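Local coordinates for putative ATP-grasp superfamily protein (Archaeoglobus fulgidus, PDB 3DF7) that is of uncharacterised function but, as an ATP-grasp superfamily protein, probably binds ATP, at residues A31-G34 / F35-Y38; F82-Y85 / T86-K90; R103-A106 / V107-K111; R203-D206 / E207-R210. All blocks are in the same frame, centred on the assembly; numbering follows the deposited sequence.

How the contacts relate
The four contacts follow one another along the chain, each a local one between neighbouring turns or at a helix end. Contact 1 closes helix 18-35 ahead of strand 40-42, and contact 2 lies on helix 83-92, so both flank the four-stranded parallel sheet. Contact 3, at the end of helix 102-108, packs directly on contact 2: their centres are 10 Å apart and Ile105 sits against Leu84, Tyr85 and Thr88. It hands the chain on from the parallel-sheet part to helix 111-118. Contact 4, its centre 35 Å from that of contact 2, opens helix 206-220 at the surface. Contacts 1 to 3 thus belong to helices near the parallel sheet, contact 4 to one beside the eight-stranded antiparallel sheet.

Contact 1: A31-G34 / F35-Y38; sequences AFDG and FKNY
Asp33 and Lys36 run alongside each other at the end of helix 18-35, their ends on the same side. Their salt bridge joins Lys36 NZ to Asp33 OD1 at 3.1 Å, with the nitrogen above the carboxylate plane. Lys36 CG lies between its own backbone N and carbonyl carbon (chi1 71°), and from there the chain runs extended back along the preceding turn to the acid. Asp33 OD2 is taken by Lys29 in a second salt bridge.

Among backbone bonds, Phe35 N donates to Ala31 O at 2.9 Å and Lys36 N to Phe32 O at 3.1 Å, the latter bent to 143°. Next comes a weak bond of shorter span, Asn37 N to Gly34 O at 3.3 Å, which marks the end of regular helix. A water donates to Gly34 O and accepts from Asn37 ND2.

Of the apolar contacts, Phe35 CD1 is 4.1 Å from Ala31 CB, and the ring reaches on to Leu4, Ile41 and helix 264-268. The methylene chain of the bridging lysine passes Phe32, with Lys36 CD 4.1 Å from Phe32 CE2.

With two ammonium groups on separate oxygens, the Asp33 carboxylate is probably kept ionised, and the lysine charges would suit the negative end of the helix.

Contact 2: F82-Y85 / T86-K90; sequences FLLY and TLTKK
Helix 83-92, the crossover of a beta-alpha-beta unit between strands 72-76 and 96-97, carries Leu84 and Thr88 side by side in its first turns. Leu84 O accepts twice from Thr88: the hydroxyl OG1 stands at 2.8 Å and the backbone N at 3.0 Å, reaching the oxygen from opposite faces of the carbonyl plane. The threonine hydroxyl can fold back in this way because OG1 lies beside its own backbone N (chi1 -57°), which also brings it within 3.8 Å of Leu84 CD1.

Leu83 and Leu87 meet obliquely, CD1 to CD1 at 3.7 Å, while Leu87 N bonds to Leu83 O. As the linking helix of the unit, this segment lays Leu84 and Leu87 against Ile75 of strand 72-76, and Leu84 and Thr88 also touch Ile105 of helix 102-108.

Tyr85 and Lys89 run alongside each other, an extended lysine chain next to the phenol. Lys89 CD comes within 3.4 Å of Tyr85 OH, and NZ stands 3.3 Å from the same oxygen. One water joins the two ends, 2.9 Å from Tyr85 OH and more weakly bound to Lys89 NZ. At the start of the helix, Thr86 N bonds to the carbonyl oxygen of the N-cap residue Phe82.

Contact 3: R103-A106 / V107-K111; sequences RAIA and VTSDK
Ser109 holds OG beside its own backbone N (chi1 -67°), a rotation that folds the hydroxyl back onto Ile105 O, 2.6 Å away. Ile105 O also accepts from Ser109 N at 2.9 Å, and the two donors approach it from opposite faces of the carbonyl plane. The isoleucine side chain takes part as well: Ile105 CG2 comes within 3.3 Å of Ser109 OG.

One residue earlier, Ala104 O receives Thr108 N at 3.1 Å in the carbonyl plane, the bond nearly straight at 170°. Val107 N makes only a weak bond to the same oxygen, bent to 130°, and Thr108 CG2 passes 3.5 Å from Ala104 O.

Asp110 is the N-cap of helix 111-118. Asp110 OD1 caps Trp112 N, while OD2 forms a salt bridge with Arg141. On another side of the turn, Ala106 packs against Tyr85 of helix 83-92.

The buried serine hydroxyl thus spends its proton on a helix carbonyl close to the end of helix 102-108. The OG bond probably fixes the serine's rotation, and the two donors together satisfy Ile105 O just where the chain turns into the next helix.

Contact 4: R203-D206 / E207-R210; sequences RISD and EVKR
Asp206 OD2 meets Arg210 from above the guanidinium plane, in a salt bridge to NE at 2.7 Å with NH2 2.9 Å away. The carboxylate and guanidinium planes stand 90° apart, so the acid meets the arginine through this one oxygen, while Asp206 OD1 lies over a guanidinium face. Asp206 places its CG beside its own carbonyl carbon (chi1 -168°), from where the carboxylate leans along the helix toward the following turn. The arginine chain, extended from CG to NE, reaches it. Arg210 N also bonds to Asp206 O at 2.9 Å.

Ser205 is the N-cap of helix 206-220. Ser205 OG accepts from Val208 N at 3.2 Å, along a nearly straight line of 164°, and Val208 CG2 presses against the same hydroxyl oxygen at 3.2 Å. Backbone bonding begins at this residue too, with Lys209 N donating to Ser205 O at 3.0 Å. In the ATP-grasp part of the chain this cap starts the long helix that follows strand 194-200, and the negative charge of Asp206 in its first turn would suit the positive end of the helix dipole.

Just ahead of the cap, Ile204 turns its side chain back over the helix. Ile204 CD1 comes within 3.6 Å of Lys209 CA, the two side chains crossing at about a right angle, and lies 4.2 Å from Val208 CG1. Val185 of strand 180-191 touches both Ile204 and Lys209, seating the start of the helix against the large antiparallel sheet.

Contact 1: A31-G34 / F35-Y38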
ATOM      1  N   ALA A  31      -4.725  -0.600  10.901  1.00  8.75           N
ATOM      2  CA  ALA A  31      -5.218  -1.955  10.657  1.00  8.18           C
ATOM      3  C   ALA A  31      -5.633  -2.617  11.972  1.00  7.76           C
ATOM      4  O   ALA A  31      -6.639  -3.324  12.033  1.00  8.53           O
ATOM      5  CB  ALA A  31      -4.139  -2.795   9.966  1.00  9.00           C
ATOM      6  N   PHE A  32      -4.849  -2.387  13.020  1.00  6.81           N
ATOM      7  CA  PHE A  32      -5.142  -2.952  14.332  1.00  7.16           C
ATOM      8  C   PHE A  32      -6.498  -2.437  14.836  1.00  9.46           C
ATOM      9  O   PHE A  32      -7.358  -3.218  15.252  1.00  8.68           O
ATOM     10  CB  PHE A  32      -4.043  -2.554  15.324  1.00  9.64           C
ATOM     11  CG  PHE A  32      -4.220  -3.143  16.694  1.00 12.86           C
ATOM     12  CD1 PHE A  32      -3.762  -4.422  16.978  1.00 11.72           C
ATOM     13  CD2 PHE A  32      -4.863  -2.422  17.697  1.00 15.59           C
ATOM     14  CE1 PHE A  32      -3.940  -4.985  18.243  1.00 16.12           C
ATOM     15  CE2 PHE A  32      -5.049  -2.974  18.968  1.00 17.52           C
ATOM     16  CZ  PHE A  32      -4.585  -4.260  19.238  1.00 16.21           C
ATOM     17  N   ASP A  33      -6.684  -1.120  14.789  1.00 10.83           N
ATOM     18  CA  ASP A  33      -7.925  -0.506  15.264  1.00 11.75           C
ATOM     19  C   ASP A  33      -9.138  -0.853  14.409  1.00 11.99           C
ATOM     20  O   ASP A  33     -10.274  -0.822  14.887  1.00 12.63           O
ATOM     21  CB  ASP A  33      -7.772   1.016  15.346  1.00 15.41           C
ATOM     22  CG  ASP A  33      -6.772   1.444  16.408  1.00 18.79           C
ATOM     23  OD1 ASP A  33      -6.604   0.704  17.401  1.00 19.82           O
ATOM     24  OD2 ASP A  33      -6.168   2.527  16.257  1.00 20.87           O
ATOM     25  N   GLY A  34      -8.896  -1.194  13.151  1.00 10.73           N
ATOM     26  CA  GLY A  34      -9.989  -1.546  12.271  1.00  9.60           C
ATOM     27  C   GLY A  34     -10.382  -3.011  12.372  1.00  9.38           C
ATOM     28  O   GLY A  34     -11.528  -3.332  12.682  1.00  9.58           O
ATOM     29  N   PHE A  35      -9.433  -3.907  12.124  1.00  8.41           N
ATOM     30  CA  PHE A  35      -9.730  -5.334  12.164  1.00  8.56           C
ATOM     31  C   PHE A  35     -10.085  -5.904  13.533  1.00  8.65           C
ATOM     32  O   PHE A  35     -10.727  -6.949  13.609  1.00  9.65           O
ATOM     33  CB  PHE A  35      -8.573  -6.142  11.566  1.00  7.87           C
ATOM     34  CG  PHE A  35      -8.430  -5.983  10.079  1.00  9.55           C
ATOM     35  CD1 PHE A  35      -7.578  -5.019   9.548  1.00  9.73           C
ATOM     36  CD2 PHE A  35      -9.179  -6.773   9.207  1.00  9.00           C
ATOM     37  CE1 PHE A  35      -7.476  -4.841   8.168  1.00 10.86           C
ATOM     38  CE2 PHE A  35      -9.083  -6.604   7.826  1.00  9.44           C
ATOM     39  CZ  PHE A  35      -8.232  -5.636   7.305  1.00  9.32           C
ATOM     40  N   LYS A  36      -9.695  -5.229  14.612  1.00 10.53           N
ATOM     41  CA  LYS A  36     -10.001  -5.744  15.944  1.00 12.74           C
ATOM     42  C   LYS A  36     -11.505  -5.821  16.196  1.00 13.71           C
ATOM     43  O   LYS A  36     -11.953  -6.482  17.137  1.00 11.14           O
ATOM     44  CB  LYS A  36      -9.322  -4.895  17.028  1.00 15.89           C
ATOM     45  CG  LYS A  36      -9.902  -3.507  17.241  1.00 17.63           C
ATOM     46  CD  LYS A  36      -9.081  -2.747  18.279  1.00 20.40           C
ATOM     47  CE  LYS A  36      -9.581  -1.320  18.472  1.00 25.34           C
ATOM     48  NZ  LYS A  36      -8.681  -0.538  19.375  1.00 26.37           N
ATOM     49  N   ASN A  37     -12.282  -5.157  15.344  1.00 13.27           N
ATOM     50  CA  ASN A  37     -13.735  -5.166  15.473  1.00 15.76           C
ATOM     51  C   ASN A  37     -14.343  -6.353  14.742  1.00 14.96           C
ATOM     52  O   ASN A  37     -15.535  -6.635  14.880  1.00 16.31           O
ATOM     53  CB  ASN A  37     -14.327  -3.869  14.918  1.00 16.58           C
ATOM     54  CG  ASN A  37     -14.003  -2.677  15.781  1.00 19.18           C
ATOM     55  OD1 ASN A  37     -14.305  -2.666  16.972  1.00 17.41           O
ATOM     56  ND2 ASN A  37     -13.386  -1.663  15.187  1.00 19.99           N
ATOM     57  N   TYR A  38     -13.518  -7.051  13.967  1.00 14.67           N
ATOM     58  CA  TYR A  38     -13.988  -8.205  13.214  1.00 14.36           C
ATOM     59  C   TYR A  38     -13.260  -9.489  13.579  1.00 14.61           C
ATOM     60  O   TYR A  38     -13.766 -10.581  13.332  1.00 13.34           O
ATOM     61  CB  TYR A  38     -13.847  -7.951  11.712  1.00 14.31           C
ATOM     62  CG  TYR A  38     -14.708  -6.817  11.219  1.00 15.95           C
ATOM     63  CD1 TYR A  38     -14.253  -5.499  11.261  1.00 16.72           C
ATOM     64  CD2 TYR A  38     -15.994  -7.058  10.738  1.00 18.49           C
ATOM     65  CE1 TYR A  38     -15.058  -4.449  10.836  1.00 17.72           C
ATOM     66  CE2 TYR A  38     -16.812  -6.014  10.312  1.00 19.50           C
ATOM     67  CZ  TYR A  38     -16.338  -4.714  10.362  1.00 19.45           C
ATOM     68  OH  TYR A  38     -17.141  -3.684   9.941  1.00 19.76           O
TER
HETATM   69  O   HOH W   1     -13.376  -1.145  12.131  1.00 15.59           O

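Contact 2: F82-Y85 / T86-K90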
ATOM      1  N   PHE A  82      11.756  -8.663  -2.569  1.00 13.29           N
ATOM      2  CA  PHE A  82      10.791  -9.745  -2.421  1.00 12.61           C
ATOM      3  C   PHE A  82      10.445 -10.090  -0.974  1.00 11.25           C
ATOM      4  O   PHE A  82      10.103 -11.228  -0.665  1.00 10.69           O
ATOM      5  CB  PHE A  82      11.305 -10.986  -3.155  1.00 13.27           C
ATOM      6  CG  PHE A  82      11.368 -10.812  -4.645  1.00 13.15           C
ATOM      7  CD1 PHE A  82      10.202 -10.790  -5.401  1.00 13.51           C
ATOM      8  CD2 PHE A  82      12.586 -10.607  -5.286  1.00 14.37           C
ATOM      9  CE1 PHE A  82      10.245 -10.558  -6.779  1.00 15.08           C
ATOM     10  CE2 PHE A  82      12.639 -10.374  -6.662  1.00 14.79           C
ATOM     11  CZ  PHE A  82      11.462 -10.350  -7.408  1.00 16.04           C
ATOM     12  N   LEU A  83      10.523  -9.095  -0.095  1.00 12.05           N
ATOM     13  CA  LEU A  83      10.205  -9.296   1.315  1.00 10.48           C
ATOM     14  C   LEU A  83       8.725  -9.623   1.498  1.00 10.11           C
ATOM     15  O   LEU A  83       8.379 -10.614   2.140  1.00 10.26           O
ATOM     16  CB  LEU A  83      10.564  -8.042   2.115  1.00 10.87           C
ATOM     17  CG  LEU A  83      10.212  -8.031   3.601  1.00 13.49           C
ATOM     18  CD1 LEU A  83      10.923  -9.179   4.318  1.00 13.86           C
ATOM     19  CD2 LEU A  83      10.619  -6.692   4.201  1.00 12.73           C
ATOM     20  N   LEU A  84       7.849  -8.787   0.943  1.00  9.36           N
ATOM     21  CA  LEU A  84       6.417  -9.022   1.055  1.00  9.97           C
ATOM     22  C   LEU A  84       6.102 -10.405   0.492  1.00 10.48           C
ATOM     23  O   LEU A  84       5.314 -11.160   1.062  1.00 11.64           O
ATOM     24  CB  LEU A  84       5.631  -7.955   0.284  1.00  9.82           C
ATOM     25  CG  LEU A  84       4.111  -8.161   0.257  1.00  8.83           C
ATOM     26  CD1 LEU A  84       3.555  -8.076   1.675  1.00  9.53           C
ATOM     27  CD2 LEU A  84       3.451  -7.113  -0.632  1.00  9.48           C
ATOM     28  N   TYR A  85       6.732 -10.729  -0.630  1.00 10.06           N
ATOM     29  CA  TYR A  85       6.538 -12.020  -1.275  1.00 10.88           C
ATOM     30  C   TYR A  85       6.891 -13.194  -0.357  1.00 11.56           C
ATOM     31  O   TYR A  85       6.062 -14.080  -0.123  1.00 11.10           O
ATOM     32  CB  TYR A  85       7.389 -12.100  -2.547  1.00 12.16           C
ATOM     33  CG  TYR A  85       7.474 -13.493  -3.130  1.00 12.67           C
ATOM     34  CD1 TYR A  85       6.405 -14.044  -3.835  1.00 13.42           C
ATOM     35  CD2 TYR A  85       8.611 -14.278  -2.937  1.00 13.81           C
ATOM     36  CE1 TYR A  85       6.462 -15.347  -4.330  1.00 14.49           C
ATOM     37  CE2 TYR A  85       8.678 -15.580  -3.425  1.00 14.60           C
ATOM     38  CZ  TYR A  85       7.602 -16.107  -4.119  1.00 15.48           C
ATOM     39  OH  TYR A  85       7.662 -17.396  -4.596  1.00 16.56           O
ATOM     40  N   THR A  86       8.112 -13.196   0.173  1.00 10.41           N
ATOM     41  CA  THR A  86       8.548 -14.297   1.027  1.00 10.84           C
ATOM     42  C   THR A  86       7.738 -14.436   2.310  1.00 10.74           C
ATOM     43  O   THR A  86       7.409 -15.550   2.723  1.00  9.27           O
ATOM     44  CB  THR A  86      10.055 -14.180   1.366  1.00 11.28           C
ATOM     45  OG1 THR A  86      10.295 -13.002   2.146  1.00 18.03           O
ATOM     46  CG2 THR A  86      10.866 -14.098   0.086  1.00  8.55           C
ATOM     47  N   LEU A  87       7.394 -13.310   2.929  1.00  9.94           N
ATOM     48  CA  LEU A  87       6.615 -13.350   4.158  1.00 10.79           C
ATOM     49  C   LEU A  87       5.233 -13.931   3.893  1.00 10.70           C
ATOM     50  O   LEU A  87       4.741 -14.767   4.657  1.00 10.37           O
ATOM     51  CB  LEU A  87       6.492 -11.948   4.757  1.00  9.79           C
ATOM     52  CG  LEU A  87       7.790 -11.350   5.308  1.00 11.18           C
ATOM     53  CD1 LEU A  87       7.564  -9.897   5.686  1.00 11.22           C
ATOM     54  CD2 LEU A  87       8.257 -12.152   6.515  1.00 11.98           C
ATOM     55  N   THR A  88       4.612 -13.500   2.801  1.00 10.95           N
ATOM     56  CA  THR A  88       3.282 -13.986   2.455  1.00 12.77           C
ATOM     57  C   THR A  88       3.306 -15.467   2.090  1.00 13.22           C
ATOM     58  O   THR A  88       2.453 -16.239   2.532  1.00 15.61           O
ATOM     59  CB  THR A  88       2.689 -13.190   1.277  1.00 11.39           C
ATOM     60  OG1 THR A  88       2.668 -11.796   1.609  1.00 10.36           O
ATOM     61  CG2 THR A  88       1.267 -13.657   0.988  1.00 12.19           C
ATOM     62  N   LYS A  89       4.286 -15.861   1.287  1.00 14.40           N
ATOM     63  CA  LYS A  89       4.414 -17.253   0.864  1.00 16.14           C
ATOM     64  C   LYS A  89       4.548 -18.164   2.084  1.00 16.75           C
ATOM     65  O   LYS A  89       4.011 -19.274   2.110  1.00 16.49           O
ATOM     66  CB  LYS A  89       5.635 -17.409  -0.045  1.00 17.80           C
ATOM     67  CG  LYS A  89       5.767 -18.782  -0.690  1.00 19.57           C
ATOM     68  CD  LYS A  89       6.982 -18.829  -1.602  1.00 24.86           C
ATOM     69  CE  LYS A  89       7.146 -20.200  -2.237  1.00 28.25           C
ATOM     70  NZ  LYS A  89       8.375 -20.254  -3.068  1.00 31.39           N
ATOM     71  N   LYS A  90       5.266 -17.684   3.092  1.00 16.37           N
ATOM     72  CA  LYS A  90       5.473 -18.435   4.325  1.00 17.33           C
ATOM     73  C   LYS A  90       4.158 -18.560   5.088  1.00 16.55           C
ATOM     74  O   LYS A  90       3.801 -19.640   5.559  1.00 15.68           O
ATOM     75  CB  LYS A  90       6.518 -17.729   5.197  1.00 19.29           C
ATOM     76  CG  LYS A  90       6.722 -18.353   6.574  1.00 23.51           C
ATOM     77  CD  LYS A  90       7.809 -17.626   7.358  1.00 26.04           C
ATOM     78  CE  LYS A  90       7.991 -18.226   8.743  1.00 27.47           C
ATOM     79  NZ  LYS A  90       9.137 -17.603   9.465  1.00 28.70           N
TER
HETATM   80  O   HOH W   2      10.226 -18.718  -4.962  1.00 39.83           O

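Contact 3: R103-A106 / V107-K111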
ATOM      1  N   ARG A 103       1.852 -15.651  -5.291  1.00 13.33           N
ATOM      2  CA  ARG A 103       1.970 -15.759  -6.743  1.00 14.91           C
ATOM      3  C   ARG A 103       1.772 -14.378  -7.385  1.00 14.03           C
ATOM      4  O   ARG A 103       2.565 -13.942  -8.220  1.00 12.59           O
ATOM      5  CB  ARG A 103       0.915 -16.741  -7.273  1.00 19.84           C
ATOM      6  CG  ARG A 103       0.976 -16.995  -8.771  1.00 28.50           C
ATOM      7  CD  ARG A 103      -0.052 -18.042  -9.224  1.00 33.67           C
ATOM      8  NE  ARG A 103      -1.373 -17.491  -9.543  1.00 36.99           N
ATOM      9  CZ  ARG A 103      -2.284 -17.110  -8.649  1.00 39.36           C
ATOM     10  NH1 ARG A 103      -2.040 -17.207  -7.347  1.00 37.95           N
ATOM     11  NH2 ARG A 103      -3.456 -16.642  -9.061  1.00 40.81           N
ATOM     12  N   ALA A 104       0.705 -13.696  -6.985  1.00 11.61           N
ATOM     13  CA  ALA A 104       0.399 -12.368  -7.508  1.00 10.27           C
ATOM     14  C   ALA A 104       1.436 -11.337  -7.060  1.00 12.03           C
ATOM     15  O   ALA A 104       1.836 -10.466  -7.834  1.00 10.29           O
ATOM     16  CB  ALA A 104      -0.986 -11.947  -7.051  1.00 10.48           C
ATOM     17  N   ILE A 105       1.873 -11.445  -5.808  1.00  9.86           N
ATOM     18  CA  ILE A 105       2.856 -10.519  -5.254  1.00  9.79           C
ATOM     19  C   ILE A 105       4.206 -10.631  -5.957  1.00 10.90           C
ATOM     20  O   ILE A 105       4.929  -9.643  -6.082  1.00 10.68           O
ATOM     21  CB  ILE A 105       3.009 -10.748  -3.723  1.00  9.64           C
ATOM     22  CG1 ILE A 105       1.694 -10.364  -3.027  1.00 10.14           C
ATOM     23  CG2 ILE A 105       4.176  -9.927  -3.164  1.00  9.86           C
ATOM     24  CD1 ILE A 105       1.640 -10.684  -1.531  1.00 10.29           C
ATOM     25  N   ALA A 106       4.546 -11.825  -6.429  1.00 10.17           N
ATOM     26  CA  ALA A 106       5.812 -12.009  -7.127  1.00 10.84           C
ATOM     27  C   ALA A 106       5.822 -11.176  -8.406  1.00 11.74           C
ATOM     28  O   ALA A 106       6.867 -10.682  -8.826  1.00 11.58           O
ATOM     29  CB  ALA A 106       6.029 -13.485  -7.452  1.00 12.52           C
ATOM     30  N   VAL A 107       4.653 -11.014  -9.016  1.00 10.72           N
ATOM     31  CA  VAL A 107       4.538 -10.232 -10.246  1.00 12.77           C
ATOM     32  C   VAL A 107       4.517  -8.731  -9.968  1.00 12.00           C
ATOM     33  O   VAL A 107       5.252  -7.968 -10.596  1.00 12.60           O
ATOM     34  CB  VAL A 107       3.256 -10.591 -11.034  1.00 11.21           C
ATOM     35  CG1 VAL A 107       3.099  -9.653 -12.229  1.00 13.10           C
ATOM     36  CG2 VAL A 107       3.326 -12.032 -11.512  1.00 14.88           C
ATOM     37  N   THR A 108       3.681  -8.309  -9.022  1.00 11.20           N
ATOM     38  CA  THR A 108       3.578  -6.887  -8.696  1.00 11.69           C
ATOM     39  C   THR A 108       4.826  -6.330  -8.016  1.00 13.17           C
ATOM     40  O   THR A 108       5.055  -5.121  -8.034  1.00 14.45           O
ATOM     41  CB  THR A 108       2.352  -6.597  -7.791  1.00 11.90           C
ATOM     42  OG1 THR A 108       2.507  -7.264  -6.532  1.00 12.31           O
ATOM     43  CG2 THR A 108       1.072  -7.073  -8.461  1.00  9.66           C
ATOM     44  N   SER A 109       5.637  -7.209  -7.429  1.00 13.86           N
ATOM     45  CA  SER A 109       6.855  -6.789  -6.738  1.00 16.65           C
ATOM     46  C   SER A 109       7.999  -6.439  -7.683  1.00 18.53           C
ATOM     47  O   SER A 109       8.912  -5.693  -7.319  1.00 19.71           O
ATOM     48  CB  SER A 109       7.323  -7.880  -5.775  1.00 14.73           C
ATOM     49  OG  SER A 109       6.397  -8.047  -4.719  1.00 15.77           O
ATOM     50  N   ASP A 110       7.952  -6.998  -8.888  1.00 15.94           N
ATOM     51  CA  ASP A 110       8.974  -6.748  -9.894  1.00 16.25           C
ATOM     52  C   ASP A 110       8.343  -5.881 -10.976  1.00 14.52           C
ATOM     53  O   ASP A 110       7.540  -6.365 -11.770  1.00 12.46           O
ATOM     54  CB  ASP A 110       9.451  -8.068 -10.507  1.00 16.83           C
ATOM     55  CG  ASP A 110      10.638  -7.881 -11.433  1.00 20.63           C
ATOM     56  OD1 ASP A 110      10.689  -6.847 -12.131  1.00 19.14           O
ATOM     57  OD2 ASP A 110      11.512  -8.770 -11.472  1.00 21.18           O
ATOM     58  N   LYS A 111       8.713  -4.607 -11.011  1.00 13.41           N
ATOM     59  CA  LYS A 111       8.146  -3.679 -11.985  1.00 13.04           C
ATOM     60  C   LYS A 111       8.330  -4.121 -13.435  1.00 12.08           C
ATOM     61  O   LYS A 111       7.498  -3.815 -14.289  1.00 10.46           O
ATOM     62  CB  LYS A 111       8.737  -2.283 -11.786  1.00 14.12           C
ATOM     63  CG  LYS A 111       8.450  -1.688 -10.412  1.00 18.01           C
ATOM     64  CD  LYS A 111       8.860  -0.221 -10.332  1.00 19.44           C
ATOM     65  CE  LYS A 111       8.727   0.308  -8.912  1.00 22.29           C
ATOM     66  NZ  LYS A 111       9.677  -0.346  -7.975  1.00 21.82           N
TER

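Contact 4: R203-D206 / E207-R210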
ATOM      1  N   ARG A 203      -8.908  15.403  -4.994  1.00  9.29           N
ATOM      2  CA  ARG A 203      -9.545  16.632  -5.443  1.00  9.98           C
ATOM      3  C   ARG A 203      -9.533  16.591  -6.970  1.00 11.94           C
ATOM      4  O   ARG A 203      -8.740  17.271  -7.617  1.00 11.38           O
ATOM      5  CB  ARG A 203      -8.768  17.847  -4.914  1.00 12.04           C
ATOM      6  CG  ARG A 203      -8.755  17.921  -3.388  1.00 11.27           C
ATOM      7  CD  ARG A 203      -7.770  18.956  -2.855  1.00 12.91           C
ATOM      8  NE  ARG A 203      -6.387  18.584  -3.144  1.00 11.91           N
ATOM      9  CZ  ARG A 203      -5.326  19.279  -2.739  1.00 13.48           C
ATOM     10  NH1 ARG A 203      -5.488  20.387  -2.025  1.00 12.07           N
ATOM     11  NH2 ARG A 203      -4.104  18.866  -3.047  1.00 12.93           N
ATOM     12  N   ILE A 204     -10.410  15.762  -7.529  1.00 11.87           N
ATOM     13  CA  ILE A 204     -10.512  15.599  -8.975  1.00 11.00           C
ATOM     14  C   ILE A 204     -11.972  15.613  -9.412  1.00 11.14           C
ATOM     15  O   ILE A 204     -12.874  15.410  -8.600  1.00 10.56           O
ATOM     16  CB  ILE A 204      -9.881  14.262  -9.431  1.00 10.48           C
ATOM     17  CG1 ILE A 204     -10.526  13.105  -8.661  1.00 10.47           C
ATOM     18  CG2 ILE A 204      -8.365  14.296  -9.219  1.00 10.92           C
ATOM     19  CD1 ILE A 204     -10.056  11.722  -9.080  1.00  8.57           C
ATOM     20  N   SER A 205     -12.199  15.847 -10.700  1.00 11.43           N
ATOM     21  CA  SER A 205     -13.555  15.868 -11.235  1.00 12.60           C
ATOM     22  C   SER A 205     -14.107  14.448 -11.217  1.00 11.55           C
ATOM     23  O   SER A 205     -13.354  13.476 -11.140  1.00 10.76           O
ATOM     24  CB  SER A 205     -13.560  16.392 -12.674  1.00 13.27           C
ATOM     25  OG  SER A 205     -12.954  15.458 -13.552  1.00 13.14           O
ATOM     26  N   ASP A 206     -15.426  14.329 -11.291  1.00 11.64           N
ATOM     27  CA  ASP A 206     -16.059  13.020 -11.280  1.00 13.94           C
ATOM     28  C   ASP A 206     -15.680  12.200 -12.510  1.00 13.58           C
ATOM     29  O   ASP A 206     -15.527  10.982 -12.424  1.00 12.21           O
ATOM     30  CB  ASP A 206     -17.578  13.168 -11.216  1.00 16.33           C
ATOM     31  CG  ASP A 206     -18.271  11.860 -10.917  1.00 20.66           C
ATOM     32  OD1 ASP A 206     -18.000  11.284  -9.843  1.00 22.43           O
ATOM     33  OD2 ASP A 206     -19.081  11.404 -11.749  1.00 24.17           O
ATOM     34  N   GLU A 207     -15.528  12.861 -13.655  1.00 11.96           N
ATOM     35  CA  GLU A 207     -15.175  12.143 -14.877  1.00 13.60           C
ATOM     36  C   GLU A 207     -13.781  11.538 -14.750  1.00 12.33           C
ATOM     37  O   GLU A 207     -13.576  10.371 -15.083  1.00 11.81           O
ATOM     38  CB  GLU A 207     -15.246  13.071 -16.094  1.00 13.96           C
ATOM     39  CG  GLU A 207     -14.819  12.426 -17.415  1.00 17.05           C
ATOM     40  CD  GLU A 207     -15.500  11.091 -17.690  1.00 19.50           C
ATOM     41  OE1 GLU A 207     -16.709  10.957 -17.404  1.00 19.56           O
ATOM     42  OE2 GLU A 207     -14.823  10.176 -18.210  1.00 20.04           O
ATOM     43  N   VAL A 208     -12.829  12.325 -14.254  1.00 11.63           N
ATOM     44  CA  VAL A 208     -11.463  11.838 -14.075  1.00 11.71           C
ATOM     45  C   VAL A 208     -11.459  10.667 -13.097  1.00 12.42           C
ATOM     46  O   VAL A 208     -10.754   9.677 -13.293  1.00 11.80           O
ATOM     47  CB  VAL A 208     -10.527  12.969 -13.557  1.00 11.82           C
ATOM     48  CG1 VAL A 208      -9.174  12.398 -13.126  1.00 11.20           C
ATOM     49  CG2 VAL A 208     -10.312  13.998 -14.664  1.00 12.43           C
ATOM     50  N   LYS A 209     -12.253  10.787 -12.040  1.00 12.55           N
ATOM     51  CA  LYS A 209     -12.358   9.737 -11.040  1.00 11.75           C
ATOM     52  C   LYS A 209     -12.845   8.451 -11.708  1.00 10.36           C
ATOM     53  O   LYS A 209     -12.238   7.391 -11.553  1.00 11.15           O
ATOM     54  CB  LYS A 209     -13.343  10.162  -9.946  1.00 12.20           C
ATOM     55  CG  LYS A 209     -13.542   9.153  -8.816  1.00 17.50           C
ATOM     56  CD  LYS A 209     -14.690   9.592  -7.903  1.00 19.09           C
ATOM     57  CE  LYS A 209     -14.829   8.701  -6.672  1.00 23.40           C
ATOM     58  NZ  LYS A 209     -15.075   7.275  -6.996  1.00 27.87           N
ATOM     59  N   ARG A 210     -13.940   8.548 -12.457  1.00  8.95           N
ATOM     60  CA  ARG A 210     -14.498   7.379 -13.139  1.00 10.67           C
ATOM     61  C   ARG A 210     -13.473   6.692 -14.038  1.00  9.73           C
ATOM     62  O   ARG A 210     -13.337   5.470 -14.006  1.00 10.07           O
ATOM     63  CB  ARG A 210     -15.720   7.768 -13.980  1.00 13.07           C
ATOM     64  CG  ARG A 210     -16.927   8.235 -13.174  1.00 20.30           C
ATOM     65  CD  ARG A 210     -18.063   8.658 -14.101  1.00 26.30           C
ATOM     66  NE  ARG A 210     -19.190   9.241 -13.376  1.00 32.33           N
ATOM     67  CZ  ARG A 210     -19.995   8.563 -12.564  1.00 36.47           C
ATOM     68  NH1 ARG A 210     -19.804   7.265 -12.366  1.00 37.48           N
ATOM     69  NH2 ARG A 210     -20.996   9.184 -11.948  1.00 38.37           N
TER